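Local coordinates for protein putative lipase/esterase (Lactobacillus plantarum WCFS1, PDB 3BXP) that probably hydrolyses carboxylic esters as a member of the alpha/beta-hydrolase superfamily, its natural substrate not established, at residues S81-A86 with Q173-A178; G45-S50 with Q74-D79; G119-A124 with I158-G163. All coordinates share one frame; numbering follows the deposited sequence.

Interaction 1: S81-A86 with Q173-A178; sequences SVYPWA and QITTDA
Ser81, Val82 and Tyr83 line up against the C-terminal end of helix 168-174, where the carbonyls of Gln173 and Ile174 take up donors from the loop. The hydroxyl of Ser81 gives a hydrogen bond to Gln173 O, with OG 2.9 Å from that oxygen and tilted 31° from the carbonyl plane. OG reaches it because it stands beside its own backbone N, anti to the carbonyl carbon (chi1 -54°). Ser81 OG also accepts a bond from a water, which in turn accepts one from Thr176 N. Next along, Val82 N bonds to Ile174 O at 2.9 Å. Tyr83 N adds a weak bond to the same oxygen. A cis peptide follows, before Pro84.

Behind this polar seam, Val82 and Ile174 lie side by side and point the same way. Val82 CB and CG2 both touch Ile174 CG2, the former at 3.9 Å. Tyr83 also runs alongside Ile174 but crosses Thr175 at a slant. Tyr83 CD2 lies 3.8 Å from Thr175 CG2. Val82 CG1 sits over the centre of one face of the Tyr83 ring, and the hydroxyl has His121 as its partner. Thr175 OG1, anti to its backbone N (chi1 180°), accepts from Asp177 N in an ST turn. A second water links Thr175 OG1 to Tyr83 O. An alanine in place of Ser81 would probably leave Gln173 O without this donor and the bridging water without its link to the loop.

Ile174 O thus has one good backbone donor, Val82 N, and a weak second one, Tyr83 N; Gln173 O has the Ser81 hydroxyl. With no further helical turn after Thr175 to supply N-H groups, these last carbonyls of the helix find donors in the loop before helix 85-99.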
loop_
_atom_site.group_PDB
_atom_site.type_symbol
_atom_site.label_atom_id
_atom_site.label_comp_id
_atom_site.label_asym_id
_atom_site.label_seq_id
_atom_site.Cartn_x
_atom_site.Cartn_y
_atom_site.Cartn_z
ATOM N N SER B 81 -21.597 25.284 2.083
ATOM C CA SER B 81 -20.611 24.346 2.604
ATOM C C SER B 81 -21.084 22.926 2.359
ATOM O O SER B 81 -22.262 22.649 2.129
ATOM C CB SER B 81 -20.347 24.566 4.074
ATOM O OG SER B 81 -19.985 25.916 4.322
ATOM N N VAL B 82 -20.113 22.038 2.435
ATOM C CA VAL B 82 -20.332 20.638 2.154
ATOM C C VAL B 82 -20.900 19.939 3.377
ATOM O O VAL B 82 -21.702 19.048 3.262
ATOM C CB VAL B 82 -18.981 19.948 1.744
ATOM C CG1 VAL B 82 -19.126 18.428 1.648
ATOM C CG2 VAL B 82 -18.470 20.546 0.447
ATOM N N TYR B 83 -20.430 20.308 4.551
ATOM C CA TYR B 83 -20.820 19.626 5.748
ATOM C C TYR B 83 -21.651 20.587 6.615
ATOM O O TYR B 83 -21.498 21.794 6.454
ATOM C CB TYR B 83 -19.541 19.171 6.494
ATOM C CG TYR B 83 -18.686 18.144 5.768
ATOM C CD1 TYR B 83 -19.119 16.834 5.650
ATOM C CD2 TYR B 83 -17.457 18.462 5.179
ATOM C CE1 TYR B 83 -18.378 15.843 5.008
ATOM C CE2 TYR B 83 -16.704 17.475 4.489
ATOM C CZ TYR B 83 -17.165 16.182 4.418
ATOM O OH TYR B 83 -16.449 15.237 3.772
ATOM N N PRO B 84 -22.500 20.057 7.529
ATOM C CA PRO B 84 -22.562 18.614 7.769
ATOM C C PRO B 84 -23.384 17.874 6.737
ATOM O O PRO B 84 -23.548 16.658 6.788
ATOM C CB PRO B 84 -23.230 18.527 9.130
ATOM C CG PRO B 84 -24.168 19.653 9.123
ATOM C CD PRO B 84 -23.456 20.786 8.388
ATOM N N TRP B 85 -23.861 18.610 5.759
ATOM C CA TRP B 85 -24.891 18.083 4.844
ATOM C C TRP B 85 -24.528 16.790 4.127
ATOM O O TRP B 85 -25.375 15.897 4.043
ATOM C CB TRP B 85 -25.335 19.130 3.817
ATOM C CG TRP B 85 -25.350 20.519 4.423
ATOM C CD1 TRP B 85 -24.516 21.560 4.101
ATOM C CD2 TRP B 85 -26.161 20.984 5.503
ATOM N NE1 TRP B 85 -24.753 22.621 4.919
ATOM C CE2 TRP B 85 -25.780 22.302 5.765
ATOM C CE3 TRP B 85 -27.197 20.410 6.260
ATOM C CZ2 TRP B 85 -26.367 23.064 6.771
ATOM C CZ3 TRP B 85 -27.804 21.178 7.247
ATOM C CH2 TRP B 85 -27.403 22.495 7.476
ATOM N N ALA B 86 -23.311 16.681 3.597
ATOM C CA ALA B 86 -22.935 15.484 2.839
ATOM C C ALA B 86 -23.048 14.206 3.676
ATOM O O ALA B 86 -23.399 13.175 3.132
ATOM C CB ALA B 86 -21.514 15.612 2.231
ATOM N N GLN B 173 -14.742 27.146 3.415
ATOM C CA GLN B 173 -15.919 27.032 2.569
ATOM C C GLN B 173 -16.473 25.628 2.607
ATOM O O GLN B 173 -17.679 25.432 2.694
ATOM C CB GLN B 173 -15.602 27.426 1.157
ATOM C CG GLN B 173 -16.878 27.523 0.301
ATOM C CD GLN B 173 -17.725 28.786 0.523
ATOM O OE1 GLN B 173 -17.214 29.858 0.897
ATOM N NE2 GLN B 173 -19.009 28.679 0.204
ATOM N N ILE B 174 -15.581 24.640 2.609
ATOM C CA ILE B 174 -16.018 23.234 2.650
ATOM C C ILE B 174 -16.687 23.012 3.990
ATOM O O ILE B 174 -17.756 22.451 4.065
ATOM C CB ILE B 174 -14.843 22.235 2.447
ATOM C CG1 ILE B 174 -14.220 22.410 1.029
ATOM C CG2 ILE B 174 -15.311 20.784 2.775
ATOM C CD1 ILE B 174 -12.728 22.020 0.892
ATOM N N THR B 175 -16.062 23.546 5.047
ATOM C CA THR B 175 -16.663 23.572 6.391
ATOM C C THR B 175 -15.782 24.325 7.395
ATOM O O THR B 175 -14.541 24.204 7.402
ATOM C CB THR B 175 -16.950 22.132 6.937
ATOM O OG1 THR B 175 -17.526 22.179 8.248
ATOM C CG2 THR B 175 -15.684 21.284 7.034
ATOM N N THR B 176 -16.445 25.058 8.258
ATOM C CA THR B 176 -15.772 25.725 9.386
ATOM C C THR B 176 -15.780 24.791 10.575
ATOM O O THR B 176 -15.313 25.133 11.661
ATOM C CB THR B 176 -16.513 26.986 9.773
ATOM O OG1 THR B 176 -17.908 26.688 9.866
ATOM C CG2 THR B 176 -16.292 28.080 8.744
ATOM N N ASP B 177 -16.357 23.610 10.399
ATOM C CA ASP B 177 -16.337 22.613 11.493
ATOM C C ASP B 177 -14.991 21.883 11.455
ATOM O O ASP B 177 -14.796 20.927 10.687
ATOM C CB ASP B 177 -17.505 21.626 11.396
ATOM C CG ASP B 177 -17.613 20.702 12.593
ATOM O OD1 ASP B 177 -16.707 20.650 13.442
ATOM O OD2 ASP B 177 -18.640 20.022 12.680
ATOM N N ALA B 178 -14.069 22.343 12.299
ATOM C CA ALA B 178 -12.692 21.861 12.266
ATOM C C ALA B 178 -12.613 20.397 12.676
ATOM O O ALA B 178 -11.662 19.698 12.342
ATOM C CB ALA B 178 -11.786 22.719 13.156
HETATM O O HOH W 1 -19.269 25.783 7.007
HETATM O O HOH W 2 -19.843 23.451 7.951
#

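Interaction 2: G45-S50 with Q74-D79; sequences GFTYHS and QLIVGD
Two loops that follow neighbouring parallel strands of the central sheet, 35-41 and 67-72, meet where the carbonyl of Phe46 comes up to Leu75 and Ile76. One backbone hydrogen bond joins them: Ile76 N gives to Phe46 O at 3.0 Å. It is nearly straight, with an N-H...O angle of 168°. The same carbonyl oxygen has carbon neighbours, with Leu75 CB and Ile76 CG1 each 3.4 Å from Phe46 O. Ile76 CG1 is set there by its place between the backbone N and the carbonyl carbon (chi1 64°).

Leu75 carries much of the packing. Its side chain and that of His49 pass at a slant, and CD1 stands over one face of the imidazole, offset toward the rim. Leu75 CD1 lies 3.6 Å from the centroid of the His49 ring, a CH-pi contact, and 3.3 Å from His49 CE1. Leu75 CG and CD2 touch the NE2 side of the ring. His49 NE2 is bound to Tyr73 O, which would limit the turning of the imidazole.

In this alpha/beta-hydrolase fold, both loops lie on the way from a strand to a helix. Loop 45-50 leads to helix 54-63. Loop 74-79 leads to helix 85-99. Thr47 and Ile76 run side by side, pointing the same way, with Thr47 CG2 4.1 Å from Ile76 CD1. Val77 CG1 touches Thr47 O at 3.7 Å. The Phe46 ring leads away from this seam to Ala118 and His121 of helix 118-129.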
loop_
_atom_site.group_PDB
_atom_site.type_symbol
_atom_site.label_atom_id
_atom_site.label_comp_id
_atom_site.label_asym_id
_atom_site.label_seq_id
_atom_site.Cartn_x
_atom_site.Cartn_y
_atom_site.Cartn_z
ATOM N N GLY B 45 -13.422 17.637 -6.302
ATOM C CA GLY B 45 -12.849 18.719 -5.480
ATOM C C GLY B 45 -13.846 19.643 -4.819
ATOM O O GLY B 45 -13.532 20.797 -4.472
ATOM N N PHE B 46 -15.024 19.089 -4.587
ATOM C CA PHE B 46 -16.159 19.741 -3.953
ATOM C C PHE B 46 -16.769 20.852 -4.802
ATOM O O PHE B 46 -17.645 21.594 -4.336
ATOM C CB PHE B 46 -15.861 20.261 -2.542
ATOM C CG PHE B 46 -15.296 19.234 -1.593
ATOM C CD1 PHE B 46 -16.079 18.244 -0.999
ATOM C CD2 PHE B 46 -13.963 19.301 -1.248
ATOM C CE1 PHE B 46 -15.498 17.339 -0.070
ATOM C CE2 PHE B 46 -13.390 18.393 -0.347
ATOM C CZ PHE B 46 -14.177 17.417 0.233
ATOM N N THR B 47 -16.358 20.939 -6.074
ATOM C CA THR B 47 -16.933 21.936 -6.990
ATOM C C THR B 47 -17.763 21.360 -8.125
ATOM O O THR B 47 -18.540 22.082 -8.761
ATOM C CB THR B 47 -15.820 22.842 -7.604
ATOM O OG1 THR B 47 -14.891 22.054 -8.360
ATOM C CG2 THR B 47 -15.076 23.574 -6.469
ATOM N N TYR B 48 -17.568 20.083 -8.388
ATOM C CA TYR B 48 -18.342 19.317 -9.395
ATOM C C TYR B 48 -18.421 17.874 -8.977
ATOM O O TYR B 48 -17.773 17.459 -8.008
ATOM C CB TYR B 48 -17.733 19.447 -10.813
ATOM C CG TYR B 48 -16.408 18.721 -11.065
ATOM C CD1 TYR B 48 -15.209 19.319 -10.747
ATOM C CD2 TYR B 48 -16.382 17.449 -11.695
ATOM C CE1 TYR B 48 -14.022 18.699 -10.981
ATOM C CE2 TYR B 48 -15.187 16.822 -11.922
ATOM C CZ TYR B 48 -14.014 17.443 -11.566
ATOM O OH TYR B 48 -12.788 16.862 -11.793
ATOM N N HIS B 49 -19.147 17.068 -9.754
ATOM C CA HIS B 49 -19.237 15.652 -9.484
ATOM C C HIS B 49 -18.609 14.936 -10.637
ATOM O O HIS B 49 -19.149 14.940 -11.748
ATOM C CB HIS B 49 -20.672 15.142 -9.295
ATOM C CG HIS B 49 -21.396 15.762 -8.138
ATOM N ND1 HIS B 49 -22.462 16.619 -8.313
ATOM C CD2 HIS B 49 -21.220 15.629 -6.797
ATOM C CE1 HIS B 49 -22.897 17.006 -7.117
ATOM N NE2 HIS B 49 -22.191 16.388 -6.187
ATOM N N SER B 50 -17.469 14.299 -10.363
ATOM C CA SER B 50 -16.714 13.628 -11.379
ATOM C C SER B 50 -17.481 12.415 -11.884
ATOM O O SER B 50 -18.023 11.667 -11.112
ATOM C CB SER B 50 -15.326 13.183 -10.851
ATOM O OG SER B 50 -14.570 12.552 -11.852
ATOM N N GLN B 74 -23.521 17.058 -1.467
ATOM C CA GLN B 74 -23.441 18.512 -1.433
ATOM C C GLN B 74 -22.101 19.061 -1.889
ATOM O O GLN B 74 -21.033 18.687 -1.372
ATOM C CB GLN B 74 -23.678 18.953 0.007
ATOM C CG GLN B 74 -23.860 20.386 0.204
ATOM C CD GLN B 74 -25.063 20.903 -0.515
ATOM O OE1 GLN B 74 -26.170 20.441 -0.282
ATOM N NE2 GLN B 74 -24.864 21.871 -1.401
ATOM N N LEU B 75 -22.166 20.084 -2.733
ATOM C CA LEU B 75 -20.965 20.786 -3.196
ATOM C C LEU B 75 -20.993 22.213 -2.648
ATOM O O LEU B 75 -21.978 22.647 -2.007
ATOM C CB LEU B 75 -20.962 20.883 -4.719
ATOM C CG LEU B 75 -21.012 19.563 -5.462
ATOM C CD1 LEU B 75 -21.155 19.811 -6.963
ATOM C CD2 LEU B 75 -19.762 18.751 -5.056
ATOM N N ILE B 76 -19.922 22.945 -2.927
ATOM C CA ILE B 76 -19.791 24.317 -2.377
ATOM C C ILE B 76 -20.515 25.311 -3.292
ATOM O O ILE B 76 -20.561 26.469 -3.010
ATOM C CB ILE B 76 -18.304 24.758 -2.113
ATOM C CG1 ILE B 76 -17.481 24.850 -3.392
ATOM C CG2 ILE B 76 -17.578 23.859 -1.146
ATOM C CD1 ILE B 76 -16.208 25.674 -3.177
ATOM N N VAL B 77 -21.051 24.824 -4.400
ATOM C CA VAL B 77 -21.721 25.688 -5.403
ATOM C C VAL B 77 -22.736 26.594 -4.754
ATOM O O VAL B 77 -23.437 26.199 -3.824
ATOM C CB VAL B 77 -22.404 24.841 -6.515
ATOM C CG1 VAL B 77 -21.353 23.940 -7.193
ATOM C CG2 VAL B 77 -23.572 24.054 -5.932
ATOM N N GLY B 78 -22.798 27.824 -5.264
ATOM C CA GLY B 78 -23.756 28.796 -4.768
ATOM C C GLY B 78 -23.509 29.200 -3.339
ATOM O O GLY B 78 -24.439 29.469 -2.586
ATOM N N ASP B 79 -22.237 29.241 -2.973
ATOM C CA ASP B 79 -21.806 29.716 -1.659
ATOM C C ASP B 79 -22.425 28.892 -0.532
ATOM O O ASP B 79 -23.062 29.393 0.388
ATOM C CB ASP B 79 -22.126 31.191 -1.460
ATOM C CG ASP B 79 -21.447 31.748 -0.261
ATOM O OD1 ASP B 79 -20.543 31.070 0.260
ATOM O OD2 ASP B 79 -21.765 32.881 0.160
#

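Interaction 3: G119-A124 with I158-G163; sequences GGHVVA and IDLTAG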
loop_
_atom_site.group_PDB
_atom_site.type_symbol
_atom_site.label_atom_id
_atom_site.label_comp_id
_atom_site.label_asym_id
_atom_site.label_seq_id
_atom_site.Cartn_x
_atom_site.Cartn_y
_atom_site.Cartn_z
ATOM N N GLY B 119 -14.917 12.872 -2.769
ATOM C CA GLY B 119 -15.805 11.879 -2.266
ATOM C C GLY B 119 -15.199 10.920 -1.275
ATOM O O GLY B 119 -15.895 10.351 -0.409
ATOM N N GLY B 120 -13.891 10.753 -1.417
ATOM C CA GLY B 120 -13.107 9.972 -0.480
ATOM C C GLY B 120 -13.145 10.675 0.872
ATOM O O GLY B 120 -13.163 10.004 1.906
ATOM N N HIS B 121 -13.183 12.007 0.868
ATOM C CA HIS B 121 -13.265 12.731 2.154
ATOM C C HIS B 121 -14.599 12.451 2.798
ATOM O O HIS B 121 -14.687 12.126 3.969
ATOM C CB HIS B 121 -13.056 14.188 1.993
ATOM C CG HIS B 121 -12.842 14.898 3.280
ATOM N ND1 HIS B 121 -13.871 15.503 3.988
ATOM C CD2 HIS B 121 -11.732 15.048 4.033
ATOM C CE1 HIS B 121 -13.372 16.065 5.076
ATOM N NE2 HIS B 121 -12.077 15.804 5.126
ATOM N N VAL B 122 -15.651 12.536 2.020
ATOM C CA VAL B 122 -16.995 12.256 2.551
ATOM C C VAL B 122 -17.094 10.847 3.176
ATOM O O VAL B 122 -17.554 10.684 4.331
ATOM C CB VAL B 122 -18.116 12.462 1.448
ATOM C CG1 VAL B 122 -19.478 12.000 1.983
ATOM C CG2 VAL B 122 -18.175 13.914 0.949
ATOM N N VAL B 123 -16.683 9.833 2.399
ATOM C CA VAL B 123 -16.679 8.426 2.855
ATOM C C VAL B 123 -15.807 8.185 4.103
ATOM O O VAL B 123 -16.202 7.509 5.069
ATOM C CB VAL B 123 -16.340 7.465 1.668
ATOM C CG1 VAL B 123 -16.193 6.022 2.155
ATOM C CG2 VAL B 123 -17.440 7.572 0.607
ATOM N N ALA B 124 -14.583 8.703 4.073
ATOM C CA ALA B 124 -13.640 8.496 5.170
ATOM C C ALA B 124 -14.174 9.164 6.418
ATOM O O ALA B 124 -14.159 8.618 7.533
ATOM C CB ALA B 124 -12.229 9.017 4.771
ATOM N N ILE B 158 -8.337 13.460 2.470
ATOM C CA ILE B 158 -8.505 12.957 3.816
ATOM C C ILE B 158 -8.377 14.079 4.830
ATOM O O ILE B 158 -9.119 14.129 5.833
ATOM C CB ILE B 158 -7.429 11.883 4.133
ATOM C CG1 ILE B 158 -7.713 10.608 3.296
ATOM C CG2 ILE B 158 -7.300 11.580 5.635
ATOM C CD1 ILE B 158 -9.135 9.892 3.607
ATOM N N ASP B 159 -7.401 14.944 4.602
ATOM C CA ASP B 159 -7.098 16.049 5.555
ATOM C C ASP B 159 -7.046 17.368 4.815
ATOM O O ASP B 159 -6.182 17.591 3.934
ATOM C CB ASP B 159 -5.830 15.703 6.329
ATOM C CG ASP B 159 -5.439 16.744 7.371
ATOM O OD1 ASP B 159 -5.927 17.891 7.343
ATOM O OD2 ASP B 159 -4.558 16.396 8.215
ATOM N N LEU B 160 -8.028 18.225 5.122
ATOM C CA LEU B 160 -8.233 19.482 4.410
ATOM C C LEU B 160 -7.171 20.519 4.720
ATOM O O LEU B 160 -7.218 21.623 4.186
ATOM C CB LEU B 160 -9.648 20.063 4.673
ATOM C CG LEU B 160 -10.820 19.171 4.266
ATOM C CD1 LEU B 160 -12.153 19.905 4.513
ATOM C CD2 LEU B 160 -10.710 18.761 2.811
ATOM N N THR B 161 -6.205 20.134 5.561
ATOM C CA THR B 161 -5.047 20.964 5.843
ATOM C C THR B 161 -3.790 20.452 5.149
ATOM O O THR B 161 -2.747 21.069 5.236
ATOM C CB THR B 161 -4.734 21.057 7.339
ATOM O OG1 THR B 161 -4.198 19.802 7.800
ATOM C CG2 THR B 161 -5.983 21.475 8.189
ATOM N N ALA B 162 -3.897 19.343 4.435
ATOM C CA ALA B 162 -2.721 18.633 3.903
ATOM C C ALA B 162 -2.328 19.000 2.446
ATOM O O ALA B 162 -1.548 18.288 1.793
ATOM C CB ALA B 162 -2.916 17.109 4.050
ATOM N N GLY B 163 -2.857 20.099 1.921
ATOM C CA GLY B 163 -2.465 20.549 0.586
ATOM C C GLY B 163 -3.606 20.791 -0.376
ATOM O O GLY B 163 -3.480 21.595 -1.310
#
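The helix that begins within the probable nucleophile elbow (GxSxG pattern, its last glycine Gly119) packs here through His121 and Ala124 against the loop 158-163. The His121 ring is the main piece. With CG anti to the backbone N (chi1 -168°), the side chain leaves the helix toward the loop, and the imidazole meets it in two ways. At the ring edge, His121 CD2 lies 3.3 Å from Ile158 O. Over one face, offset toward the rim, stands Leu160 CD2, 4.2 Å from the centroid of the His121 ring and 20° off the normal, a CH-pi contact. The two side chains cross at about a right angle. Leu160 CG also comes within 3.7 Å of His121 NE2. Both ring nitrogens have partners beyond the loop: ND1 bonds with Tyr83 OH, and NE2 with Trp181 O. These two bonds would hold the buried ring against rotation.

Ala124 points toward the loop. Its CB touches Ile158 CD1 at 3.4 Å, tighter than usual for two carbons. Ile158 sets out away from the helix, but its CD1 end turns back to make this contact.

The loop itself is shaped by Asp159. Asp159 OD1 accepts from both Thr161 N, at 2.9 Å in an Asx turn, and Thr161 OG1, the two donors on the same face of the carboxylate plane. A type I turn runs from Asp159 to Ala162.

The contact lies between helix 118-129 and the loop leading from strand 150-154 to helix 168-174. Ala124 and Ile158 both rest on Leu153 of that strand and on Tyr213 of helix 208-219, while Leu160 reaches Ile174 of helix 168-174.

In the fold
Along the chain, interaction 2 closes before the other two open, and interaction 3 is nested inside the loop closed by interaction 1. Their centres are close: about 11 Å between interactions 1 and 2, 12 Å between 1 and 3, and 14 Å between 2 and 3. Phe46 connects all three, touching Val82 and Ile174 of interaction 1 and His121 and Leu160 of interaction 3. Gln173 also bonds to Asp79, joining interactions 1 and 2. Together they bring loops after strands 35-41, 67-72 and 150-154 up beside helix 118-129, which starts at the probable nucleophile elbow.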